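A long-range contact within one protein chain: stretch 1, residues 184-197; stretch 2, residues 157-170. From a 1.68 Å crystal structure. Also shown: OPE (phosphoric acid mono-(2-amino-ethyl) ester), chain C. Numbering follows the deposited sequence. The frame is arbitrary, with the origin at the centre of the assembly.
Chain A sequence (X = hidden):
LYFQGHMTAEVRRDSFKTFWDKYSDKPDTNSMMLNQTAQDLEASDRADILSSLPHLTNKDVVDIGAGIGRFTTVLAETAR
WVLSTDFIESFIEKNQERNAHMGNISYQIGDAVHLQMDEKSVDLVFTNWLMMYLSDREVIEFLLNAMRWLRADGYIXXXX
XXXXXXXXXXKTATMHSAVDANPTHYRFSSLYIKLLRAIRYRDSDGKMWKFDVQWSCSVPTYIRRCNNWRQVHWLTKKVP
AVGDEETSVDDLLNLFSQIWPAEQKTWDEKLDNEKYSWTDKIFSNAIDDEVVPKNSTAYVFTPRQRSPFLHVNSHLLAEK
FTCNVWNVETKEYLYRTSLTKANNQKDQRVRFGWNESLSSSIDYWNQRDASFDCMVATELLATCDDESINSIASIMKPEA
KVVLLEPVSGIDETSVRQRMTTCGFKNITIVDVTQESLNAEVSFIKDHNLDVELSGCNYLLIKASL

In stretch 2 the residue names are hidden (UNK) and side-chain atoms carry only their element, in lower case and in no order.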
# COMPACT_ATOMS: atom_id res chain seq x y z
N THR A 184 -12.60 -11.27 -12.34
CA THR A 184 -11.99 -10.30 -11.44
C THR A 184 -10.79 -9.57 -12.06
O THR A 184 -10.00 -10.16 -12.80
CB THR A 184 -11.57 -10.98 -10.14
OG1 THR A 184 -12.65 -11.79 -9.66
CG2 THR A 184 -11.19 -9.96 -9.09
N HIS A 185 -10.69 -8.27 -11.78
CA HIS A 185 -9.55 -7.46 -12.21
C HIS A 185 -8.51 -7.42 -11.10
O HIS A 185 -8.68 -6.71 -10.11
CB HIS A 185 -9.99 -6.03 -12.49
CG HIS A 185 -10.89 -5.88 -13.68
ND1 HIS A 185 -10.42 -5.75 -14.96
CD2 HIS A 185 -12.25 -5.81 -13.76
CE1 HIS A 185 -11.43 -5.62 -15.79
NE2 HIS A 185 -12.55 -5.65 -15.10
N TYR A 186 -7.43 -8.18 -11.26
CA TYR A 186 -6.33 -8.16 -10.29
C TYR A 186 -5.26 -7.19 -10.76
O TYR A 186 -4.33 -7.57 -11.47
CB TYR A 186 -5.76 -9.56 -10.09
CG TYR A 186 -6.80 -10.55 -9.61
CD1 TYR A 186 -7.27 -10.51 -8.31
CD2 TYR A 186 -7.32 -11.50 -10.47
CE1 TYR A 186 -8.23 -11.40 -7.87
CE2 TYR A 186 -8.28 -12.40 -10.04
CZ TYR A 186 -8.73 -12.34 -8.74
OH TYR A 186 -9.68 -13.22 -8.31
N ARG A 187 -5.40 -5.93 -10.36
CA ARG A 187 -4.51 -4.87 -10.83
C ARG A 187 -3.22 -4.82 -10.02
O ARG A 187 -3.16 -5.39 -8.93
CB ARG A 187 -5.22 -3.52 -10.77
CG ARG A 187 -6.52 -3.48 -11.57
CD ARG A 187 -7.11 -2.09 -11.62
NE ARG A 187 -8.28 -2.04 -12.50
CZ ARG A 187 -9.52 -2.24 -12.10
NH1 ARG A 187 -9.78 -2.51 -10.83
NH2 ARG A 187 -10.52 -2.19 -12.97
N PHE A 188 -2.21 -4.15 -10.54
CA PHE A 188 -0.99 -3.91 -9.77
C PHE A 188 -1.26 -2.87 -8.69
O PHE A 188 -1.95 -1.89 -8.94
CB PHE A 188 0.12 -3.38 -10.68
CG PHE A 188 0.37 -4.21 -11.90
CD1 PHE A 188 0.28 -5.59 -11.85
CD2 PHE A 188 0.71 -3.61 -13.09
CE1 PHE A 188 0.52 -6.36 -12.98
CE2 PHE A 188 0.96 -4.36 -14.22
CZ PHE A 188 0.86 -5.74 -14.16
N SER A 189 -0.69 -3.09 -7.51
CA SER A 189 -0.86 -2.17 -6.37
C SER A 189 -0.46 -0.75 -6.73
O SER A 189 -1.07 0.21 -6.26
CB SER A 189 -0.01 -2.64 -5.19
OG SER A 189 1.31 -2.91 -5.62
N SER A 190 0.57 -0.62 -7.55
CA SER A 190 1.09 0.69 -7.94
C SER A 190 0.06 1.53 -8.70
O SER A 190 0.07 2.76 -8.61
CB SER A 190 2.36 0.53 -8.77
OG SER A 190 2.13 -0.37 -9.83
N LEU A 191 -0.83 0.87 -9.43
CA LEU A 191 -1.83 1.56 -10.23
C LEU A 191 -2.89 2.23 -9.37
O LEU A 191 -3.40 3.30 -9.70
CB LEU A 191 -2.50 0.58 -11.20
CG LEU A 191 -1.53 -0.11 -12.15
CD1 LEU A 191 -2.28 -0.95 -13.17
CD2 LEU A 191 -0.67 0.91 -12.85
N TYR A 192 -3.25 1.57 -8.28
CA TYR A 192 -4.22 2.15 -7.37
C TYR A 192 -3.61 3.39 -6.73
O TYR A 192 -4.22 4.45 -6.74
CB TYR A 192 -4.64 1.13 -6.33
CG TYR A 192 -5.55 0.04 -6.87
CD1 TYR A 192 -6.79 0.35 -7.41
CD2 TYR A 192 -5.19 -1.30 -6.81
CE1 TYR A 192 -7.64 -0.63 -7.89
CE2 TYR A 192 -6.03 -2.29 -7.27
CZ TYR A 192 -7.25 -1.95 -7.81
OH TYR A 192 -8.09 -2.93 -8.28
N ILE A 193 -2.39 3.27 -6.21
CA ILE A 193 -1.72 4.40 -5.57
C ILE A 193 -1.59 5.59 -6.52
O ILE A 193 -1.94 6.71 -6.18
CB ILE A 193 -0.32 4.03 -5.03
CG1 ILE A 193 -0.41 2.85 -4.05
CG2 ILE A 193 0.33 5.23 -4.36
CD1 ILE A 193 0.93 2.17 -3.81
N LYS A 194 -1.11 5.33 -7.73
CA LYS A 194 -0.91 6.40 -8.71
C LYS A 194 -2.23 7.06 -9.13
O LYS A 194 -2.29 8.27 -9.27
CB LYS A 194 -0.12 5.91 -9.93
CG LYS A 194 1.33 5.56 -9.61
CD LYS A 194 2.16 5.29 -10.85
CE LYS A 194 2.50 6.57 -11.61
NZ LYS A 194 3.23 7.53 -10.75
N LEU A 195 -3.27 6.25 -9.31
CA LEU A 195 -4.57 6.81 -9.68
C LEU A 195 -5.07 7.75 -8.60
O LEU A 195 -5.51 8.85 -8.88
CB LEU A 195 -5.60 5.71 -9.93
CG LEU A 195 -7.03 6.22 -10.18
CD1 LEU A 195 -7.05 7.21 -11.33
CD2 LEU A 195 -7.98 5.07 -10.46
N LEU A 196 -4.97 7.31 -7.35
CA LEU A 196 -5.43 8.12 -6.23
C LEU A 196 -4.70 9.46 -6.17
O LEU A 196 -5.32 10.50 -5.99
CB LEU A 196 -5.26 7.33 -4.93
CG LEU A 196 -6.24 6.16 -4.75
CD1 LEU A 196 -5.74 5.16 -3.71
CD2 LEU A 196 -7.60 6.70 -4.34
N ARG A 197 -3.38 9.42 -6.34
CA ARG A 197 -2.56 10.63 -6.26
C ARG A 197 -2.81 11.56 -7.44
O ARG A 197 -2.63 12.77 -7.33
CB ARG A 197 -1.07 10.27 -6.19
CG ARG A 197 -0.67 9.50 -4.93
CD ARG A 197 0.83 9.26 -4.89
NE ARG A 197 1.58 10.49 -4.65
CZ ARG A 197 2.88 10.64 -4.87
NH1 ARG A 197 3.60 9.65 -5.36
NH2 ARG A 197 3.46 11.80 -4.61
N UNK A 157 -11.38 4.43 2.51
CA UNK A 157 -10.58 3.24 2.68
C UNK A 157 -10.84 2.31 1.50
O UNK A 157 -12.00 2.05 1.16
n UNK A 157 -8.84 -0.46 4.57
c UNK A 157 -10.91 2.51 3.98
c UNK A 157 -10.20 1.20 4.13
c UNK A 157 -9.04 0.89 4.75
c UNK A 157 -9.84 -0.96 3.87
n UNK A 157 -10.68 0.03 3.58
N UNK A 158 -9.77 1.80 0.90
CA UNK A 158 -9.89 0.79 -0.14
C UNK A 158 -8.94 -0.36 0.18
O UNK A 158 -7.90 -0.15 0.77
c UNK A 158 -9.58 3.71 -2.41
c UNK A 158 -10.44 2.59 -1.87
c UNK A 158 -9.57 1.38 -1.50
c UNK A 158 -11.49 2.19 -2.88
N UNK A 159 -9.32 -1.56 -0.21
CA UNK A 159 -8.48 -2.73 -0.06
C UNK A 159 -8.75 -3.63 -1.26
O UNK A 159 -9.90 -3.96 -1.54
n UNK A 159 -7.53 -8.87 2.86
c UNK A 159 -8.01 -4.77 1.40
n UNK A 159 -9.06 -7.26 3.42
c UNK A 159 -8.82 -3.49 1.22
c UNK A 159 -8.21 -7.78 2.54
c UNK A 159 -8.74 -6.01 0.91
n UNK A 159 -8.04 -7.22 1.35
N UNK A 160 -7.70 -4.02 -1.97
CA UNK A 160 -7.91 -4.81 -3.17
C UNK A 160 -6.94 -5.98 -3.27
O UNK A 160 -5.82 -5.92 -2.76
c UNK A 160 -10.16 -3.07 -4.53
o UNK A 160 -10.49 -4.17 -5.03
c UNK A 160 -7.78 -3.93 -4.42
c UNK A 160 -8.68 -2.71 -4.44
o UNK A 160 -11.00 -2.24 -4.11
N UNK A 161 -7.39 -7.06 -3.91
CA UNK A 161 -6.49 -8.14 -4.27
C UNK A 161 -5.68 -7.65 -5.44
O UNK A 161 -6.21 -7.46 -6.54
c UNK A 161 -7.27 -9.39 -4.68
o UNK A 161 -8.06 -9.85 -3.61
N UNK A 162 -4.39 -7.43 -5.21
CA UNK A 162 -3.56 -6.89 -6.27
C UNK A 162 -2.77 -8.00 -6.96
O UNK A 162 -2.24 -8.89 -6.30
c UNK A 162 -2.64 -5.79 -5.72
s UNK A 162 -3.55 -4.33 -5.16
N UNK A 163 -2.73 -7.94 -8.29
CA UNK A 163 -1.95 -8.86 -9.14
C UNK A 163 -2.39 -10.33 -9.17
O UNK A 163 -2.16 -11.01 -10.17
c UNK A 163 -0.46 -8.75 -8.84
o UNK A 163 0.04 -7.50 -9.23
N UNK A 164 -3.01 -10.82 -8.10
CA UNK A 164 -3.43 -12.22 -8.02
C UNK A 164 -4.55 -12.38 -7.01
O UNK A 164 -4.76 -11.51 -6.16
o UNK A 164 0.45 -13.35 -6.20
c UNK A 164 -1.90 -12.97 -6.13
c UNK A 164 -2.25 -13.09 -7.60
c UNK A 164 -0.65 -13.74 -5.75
o UNK A 164 -0.76 -14.73 -5.00
N UNK A 165 -5.29 -13.50 -7.07
CA UNK A 165 -6.36 -13.65 -6.08
C UNK A 165 -5.81 -13.75 -4.66
O UNK A 165 -4.65 -14.12 -4.48
c UNK A 165 -6.66 -15.17 -7.91
c UNK A 165 -5.27 -14.62 -8.03
c UNK A 165 -7.02 -14.98 -6.48
N UNK A 166 -6.64 -13.43 -3.68
CA UNK A 166 -6.23 -13.48 -2.28
C UNK A 166 -5.62 -14.83 -1.95
O UNK A 166 -4.64 -14.91 -1.21
c UNK A 166 -7.43 -13.23 -1.38
o UNK A 166 -8.37 -14.28 -1.49
N UNK A 167 -6.21 -15.88 -2.51
CA UNK A 167 -5.75 -17.25 -2.29
C UNK A 167 -4.70 -17.70 -3.30
O UNK A 167 -4.48 -18.89 -3.48
c UNK A 167 -6.93 -18.24 -2.30
o UNK A 167 -7.72 -18.04 -3.48
c UNK A 167 -7.80 -18.04 -1.07
N UNK A 168 -4.05 -16.76 -3.97
CA UNK A 168 -2.92 -17.09 -4.83
C UNK A 168 -3.29 -17.92 -6.05
O UNK A 168 -4.47 -18.18 -6.29
N UNK A 169 -2.28 -18.34 -6.80
CA UNK A 169 -2.48 -19.00 -8.09
C UNK A 169 -1.97 -20.43 -8.11
O UNK A 169 -0.81 -20.66 -8.46
n UNK A 169 -2.94 -15.08 -10.82
n UNK A 169 -3.66 -13.22 -11.96
n UNK A 169 -5.08 -15.00 -11.64
c UNK A 169 -3.09 -16.42 -10.26
c UNK A 169 -2.00 -16.74 -9.26
c UNK A 169 -3.89 -14.43 -11.48
c UNK A 169 -1.73 -18.23 -9.19
N UNK A 170 -2.81 -21.41 -7.76
CA UNK A 170 -4.16 -21.21 -7.25
C UNK A 170 -4.27 -22.11 -6.03
O UNK A 170 -3.88 -23.28 -6.09
c UNK A 170 -5.22 -21.67 -8.27
c UNK A 170 -6.70 -21.51 -10.30
c UNK A 170 -5.36 -21.10 -9.70
c UNK A 170 -4.23 -21.53 -10.62
CA OPE C . -11.45 -12.32 -2.38
CB OPE C . -12.81 -12.08 -1.82
O1 OPE C . -9.81 -14.23 -3.77
O2 OPE C . -8.97 -12.00 -4.36
O3 OPE C . -10.50 -13.18 -5.94
O4 OPE C . -11.37 -12.30 -3.76
N OPE C . -13.53 -10.93 -2.30
P OPE C . -10.14 -12.94 -4.49

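Position 157 carries one carbon leading into a five-membered ring of three carbons and two nitrogens, out of reach of stretch 1; it is His157. At 158 four carbons fork at the second, and one branch tip lies against the helix. The residue is Leu158, whose CD1 packs 4.1 Å from CD2 of Leu196. Position 159 has three carbons, a nitrogen and a carbon bearing two further nitrogens, a guanidinium, and reaches nothing on stretch 1: Arg159.

Position 160 shows three carbons, the last holding two oxygens. Its CB is 3.7 Å from CE2 of Tyr192, and its next carbon sits over that ring. This is Glu160, with CG 4.1 Å from the centroid of the Tyr192 ring in a CH-pi contact, while its carboxylate oxygens are hydrogen-bonded elsewhere in the structure. At 161 there are one carbon and one oxygen, and the carbon, CB, lies 3.8 Å from CD1 of Tyr186. This is Ser161, and its OG donates a very short hydrogen bond of 2.5 Å to OPE O2.

At 162 one carbon carries a sulfur that lies at the edge of the Tyr192 ring, 3.8 Å from Tyr192 CD2, and 3.7 Å from CA of Ser189; the residue is Cys162. Position 163 again has one carbon and one oxygen. Although its CA-to-CB bond points away from stretch 1, the oxygen is 3.3 Å from CD1 of Phe188, at the ring edge; the residue is Ser163.

Position 164 has three carbons ending in two oxygens and makes no close side-chain contact with stretch 1. It contributes backbone instead, its O lying 3.5 Å from CD1 of Tyr186: Glu164. The three carbons at 165 close a ring onto the backbone nitrogen, which only proline does, and this ring lies over one face of the Tyr186 ring. In Pro165, CD is 4.2 Å from the Tyr186 ring centroid.

A carbon and an oxygen at 166, with no contact to stretch 1, give Ser166, which turns to the ligand: OG donates to OPE O1 at 2.7 Å and the backbone N to OPE O2 at 2.8 Å. At 167 one carbon carries an oxygen and a carbon, again touching nothing on stretch 1, as in Thr167. Position 168 has no side-chain atoms and a positive phi; Gly168 ends the type I turn begun at Pro165. The poorly ordered side chain at 169 has three carbons, a nitrogen and a carbon with two nitrogens, one of them 4.3 Å from CD2 of Tyr186. This is Arg169, whose NH2 makes a weak hydrogen bond to Ser163 O at 3.2 Å. Four carbons forked at the second make 170 Leu170, out of reach and preceded by a cis peptide bond.

The contact is pinned by one hydrogen bond, Ser163 N to Arg187 O at 2.7 Å, beside the closest CA approach, Tyr186 to Ser163. Around it, Tyr192 and Leu196 pack against the strand, while Tyr186 lies against Pro165 and donates from OH to OPE O3 at 2.5 Å. Both stretches thus hold the phosphate.

Stretch 2, residues 157-170: HLRESCSEPSTGRL
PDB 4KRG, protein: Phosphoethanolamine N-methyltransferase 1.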